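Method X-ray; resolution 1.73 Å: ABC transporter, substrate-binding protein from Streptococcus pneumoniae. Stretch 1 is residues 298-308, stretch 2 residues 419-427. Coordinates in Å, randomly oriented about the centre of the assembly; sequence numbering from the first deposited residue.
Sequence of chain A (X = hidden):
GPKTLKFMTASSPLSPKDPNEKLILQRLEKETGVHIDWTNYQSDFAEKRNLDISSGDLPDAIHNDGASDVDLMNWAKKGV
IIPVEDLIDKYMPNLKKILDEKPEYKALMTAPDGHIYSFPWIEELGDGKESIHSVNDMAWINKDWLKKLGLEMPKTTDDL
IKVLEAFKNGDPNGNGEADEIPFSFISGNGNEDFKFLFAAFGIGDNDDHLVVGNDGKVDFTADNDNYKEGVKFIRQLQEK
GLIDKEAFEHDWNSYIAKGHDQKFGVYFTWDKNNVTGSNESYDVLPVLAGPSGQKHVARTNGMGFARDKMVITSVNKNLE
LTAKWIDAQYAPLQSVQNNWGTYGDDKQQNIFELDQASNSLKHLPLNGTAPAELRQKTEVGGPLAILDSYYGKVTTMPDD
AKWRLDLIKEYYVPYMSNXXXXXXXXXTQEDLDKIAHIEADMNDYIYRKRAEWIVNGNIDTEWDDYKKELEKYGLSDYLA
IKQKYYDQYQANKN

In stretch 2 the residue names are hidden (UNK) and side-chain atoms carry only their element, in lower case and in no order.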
# COMPACT_ATOMS: atom_id res chain seq x y z
N ALA A 298 -8.89 12.68 -3.62
CA ALA A 298 -8.63 12.44 -2.21
C ALA A 298 -7.37 11.57 -2.15
O ALA A 298 -7.20 10.61 -2.93
CB ALA A 298 -9.77 11.73 -1.57
N ARG A 299 -6.45 11.95 -1.28
CA ARG A 299 -5.25 11.13 -1.08
C ARG A 299 -5.59 9.96 -0.17
O ARG A 299 -6.32 10.11 0.84
CB ARG A 299 -4.17 11.96 -0.45
CG ARG A 299 -3.71 13.04 -1.36
CD ARG A 299 -2.72 13.97 -0.67
NE ARG A 299 -1.48 13.28 -0.37
CZ ARG A 299 -0.43 13.82 0.24
NH1 ARG A 299 -0.40 15.09 0.67
NH2 ARG A 299 0.65 13.06 0.42
N THR A 300 -5.10 8.78 -0.53
CA THR A 300 -5.12 7.66 0.42
C THR A 300 -4.09 7.97 1.52
O THR A 300 -3.32 8.94 1.40
CB THR A 300 -4.66 6.29 -0.19
OG1 THR A 300 -3.25 6.32 -0.45
CG2 THR A 300 -5.44 5.96 -1.44
N ASN A 301 -4.07 7.10 2.55
CA ASN A 301 -3.04 7.16 3.56
C ASN A 301 -1.97 6.07 3.39
O ASN A 301 -1.15 5.84 4.27
CB ASN A 301 -3.66 7.15 4.96
CG ASN A 301 -4.69 8.24 5.13
OD1 ASN A 301 -4.41 9.41 4.81
ND2 ASN A 301 -5.88 7.89 5.56
N GLY A 302 -1.92 5.48 2.20
CA GLY A 302 -0.93 4.47 1.89
C GLY A 302 0.48 5.00 1.92
O GLY A 302 0.72 6.17 1.58
N MET A 303 1.41 4.15 2.30
CA MET A 303 2.82 4.55 2.36
C MET A 303 3.68 3.30 2.24
O MET A 303 3.34 2.27 2.83
CB MET A 303 3.11 5.26 3.69
CG MET A 303 4.38 6.09 3.67
SD MET A 303 5.03 6.53 5.31
CE MET A 303 6.09 7.88 4.83
N GLY A 304 4.79 3.39 1.50
CA GLY A 304 5.75 2.29 1.41
C GLY A 304 6.56 2.24 2.69
O GLY A 304 7.72 2.70 2.75
N PHE A 305 5.94 1.75 3.74
CA PHE A 305 6.53 1.76 5.08
C PHE A 305 6.00 0.63 5.90
O PHE A 305 4.79 0.38 5.93
CB PHE A 305 6.26 3.08 5.79
CG PHE A 305 6.84 3.16 7.17
CD1 PHE A 305 8.21 3.38 7.37
CD2 PHE A 305 6.02 2.97 8.29
CE1 PHE A 305 8.71 3.50 8.67
CE2 PHE A 305 6.53 3.04 9.57
CZ PHE A 305 7.89 3.29 9.75
N ALA A 306 6.91 -0.12 6.49
CA ALA A 306 6.52 -1.10 7.51
C ALA A 306 7.42 -0.93 8.67
O ALA A 306 8.64 -0.96 8.52
CB ALA A 306 6.62 -2.52 6.96
N ARG A 307 6.82 -0.73 9.85
CA ARG A 307 7.56 -0.37 11.04
C ARG A 307 8.60 -1.43 11.45
O ARG A 307 9.68 -1.08 11.94
CB ARG A 307 6.61 -0.15 12.23
CG ARG A 307 7.09 0.96 13.13
CD ARG A 307 6.12 1.32 14.24
NE ARG A 307 4.71 1.33 13.86
CZ ARG A 307 4.05 2.35 13.30
NH1 ARG A 307 4.65 3.50 13.02
NH2 ARG A 307 2.74 2.19 13.02
N ASP A 308 8.25 -2.71 11.25
CA ASP A 308 9.07 -3.81 11.71
C ASP A 308 9.39 -4.84 10.64
O ASP A 308 8.54 -5.65 10.25
CB ASP A 308 8.39 -4.49 12.90
CG ASP A 308 9.02 -5.79 13.27
OD1 ASP A 308 10.27 -5.99 13.08
OD2 ASP A 308 8.25 -6.63 13.78
N UNK A 419 -2.47 19.18 1.50
CA UNK A 419 -1.03 19.24 1.79
C UNK A 419 -0.55 17.89 2.38
O UNK A 419 0.52 17.33 2.00
c UNK A 419 -1.01 21.78 2.25
c UNK A 419 -0.69 20.39 2.78
c UNK A 419 0.79 20.36 3.18
N UNK A 420 -1.37 17.37 3.29
CA UNK A 420 -1.04 16.19 4.05
C UNK A 420 -2.02 15.08 3.87
O UNK A 420 -3.19 15.29 3.56
o UNK A 420 1.46 16.89 5.54
c UNK A 420 0.35 17.33 5.84
c UNK A 420 -0.93 16.53 5.54
n UNK A 420 0.19 18.50 6.33
N UNK A 421 -1.52 13.88 4.11
CA UNK A 421 -2.38 12.69 4.39
C UNK A 421 -2.16 12.29 5.86
O UNK A 421 -1.52 13.03 6.62
c UNK A 421 -0.77 10.96 3.44
c UNK A 421 -2.16 11.55 3.38
n UNK A 421 -0.50 9.96 2.61
o UNK A 421 0.05 11.39 4.25
N UNK A 422 -2.76 11.18 6.29
CA UNK A 422 -2.71 10.76 7.71
C UNK A 422 -1.47 9.88 7.91
O UNK A 422 -1.34 8.85 7.21
c UNK A 422 -3.38 8.69 11.70
c UNK A 422 -4.37 10.85 11.82
c UNK A 422 -3.82 9.74 12.45
c UNK A 422 -3.98 9.98 8.13
c UNK A 422 -3.46 8.75 10.31
o UNK A 422 -3.78 9.65 13.83
c UNK A 422 -4.43 10.92 10.43
c UNK A 422 -3.99 9.87 9.66
N UNK A 423 -0.59 10.24 8.86
CA UNK A 423 0.67 9.52 8.99
C UNK A 423 0.52 8.18 9.73
O UNK A 423 -0.35 8.02 10.59
c UNK A 423 0.58 11.25 10.61
c UNK A 423 1.54 10.49 9.78
c UNK A 423 -0.68 11.37 9.81
N UNK A 424 1.41 7.25 9.42
CA UNK A 424 1.40 5.89 10.00
C UNK A 424 1.94 5.87 11.44
O UNK A 424 2.91 5.18 11.70
n UNK A 424 -2.25 4.00 6.84
c UNK A 424 -1.27 3.35 6.23
c UNK A 424 0.43 4.16 7.83
n UNK A 424 -0.00 3.41 6.66
n UNK A 424 -1.55 2.64 5.16
c UNK A 424 1.84 4.66 7.73
c UNK A 424 2.32 4.98 9.13
N UNK A 425 1.31 6.60 12.36
CA UNK A 425 1.85 6.80 13.70
C UNK A 425 1.81 5.50 14.49
O UNK A 425 0.99 4.66 14.22
c UNK A 425 1.07 7.89 14.48
c UNK A 425 1.44 9.26 13.92
c UNK A 425 -0.44 7.65 14.43
N UNK A 426 2.71 5.38 15.46
CA UNK A 426 2.76 4.30 16.42
C UNK A 426 1.99 4.69 17.70
O UNK A 426 2.43 5.52 18.46
c UNK A 426 6.27 1.10 17.97
c UNK A 426 4.57 2.73 17.37
c UNK A 426 3.96 0.65 18.42
c UNK A 426 4.26 4.06 16.77
c UNK A 426 5.92 2.33 17.44
c UNK A 426 3.61 1.89 17.89
c UNK A 426 5.30 0.26 18.46
N UNK A 427 0.86 4.06 17.95
CA UNK A 427 -0.02 4.43 19.05
C UNK A 427 0.27 3.58 20.31
O UNK A 427 0.86 2.50 20.24
c UNK A 427 -1.50 4.25 18.64
s UNK A 427 -3.75 5.08 17.30
c UNK A 427 -4.04 6.27 15.98
c UNK A 427 -1.97 5.20 17.54
O HOH W 1 0.51 7.64 5.58
O HOH W 2 2.08 8.66 2.42

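Position 419 carries three side-chain carbons, one bonded to the backbone and bearing the other two; with no heteroatom, this beta-branched fork is Val 419. Its CA-to-CB bond points away from stretch 1, so the contact falls to the backbone: Arg 299 NH1 lies 2.8 Å from Val 419 O, near the guanidinium plane, but the 123° angle at the hydrogen makes this a weak hydrogen bond.

Position 420 has two carbons, the second carrying one oxygen and one nitrogen. An amide carbon bonded directly to CB defines Asn 420. Its CA-to-CB bond also points away, and the side chain makes no contact with stretch 1; the closest approach is Arg 299 NH1 to Asn 420 C, 3.6 Å.

Position 421 repeats the same four atoms, two carbons ending in an oxygen and a nitrogen, but here the CA-to-CB bond points toward stretch 1. It is Asn 421, with chi1 p at 64°. Its ND2 donates to Thr 300 O at 3.2 Å and 154°. The same ND2 donates at 2.9 Å to water 2 O, and water 2 O in turn donates to Gly 302 O at 3.0 Å, so one amide nitrogen serves two backbone carbonyls, one directly and one through solvent. Its backbone N sits over one face of the Arg 299 guanidinium.

Position 422 shows one carbon leading to a six-carbon ring that bears one oxygen, hence Tyr 422. The ring's end leads away from stretch 1, and the hydroxyl is hydrogen-bonded elsewhere in the structure. What binds here is the main chain: Tyr 422 N donates to Asn 301 OD1 at 2.8 Å and 165°.

Position 423 has three carbons closing a ring onto the backbone nitrogen, which identifies Pro 423. It points away and makes no contact with stretch 1.

Position 424 runs through three carbons to a nitrogen, then a carbon with two further nitrogens: the guanidinium of Arg 424. Asn 301 O lies over one face of this group, 3.2 Å from Arg 424 CZ, an arrangement whose angles are too poor for hydrogen bonding. Arg 424 CB lies 4.3 Å from Phe 305 CD2.

Position 425 is another three-carbon fork, Val 425; its CA-to-CB bond points away, so the side chain makes no contact.

Position 426 has one carbon and a six-carbon ring without oxygen, so Phe 426. Arg 307 NE lies over one face of the ring, and Arg 307 CD approaches Phe 426 CD2 to 3.4 Å.

Position 427 is an unbranched chain of two carbons, sulfur and one carbon, Met 427, out of contact.

The contact buries 649 Å² and relies largely on side chains reaching backbone. Arg 307 NH1 donates to Arg 424 O at 2.8 Å and 163°, anchoring one end, while the bonds of Asn 301 and Asn 421 hold the middle. Water 1 O reinforces it, donating to Asn 301 O at 2.8 Å and to Tyr 422 O at 2.7 Å.

Stretch 2 419-427: VNNYPRVFM
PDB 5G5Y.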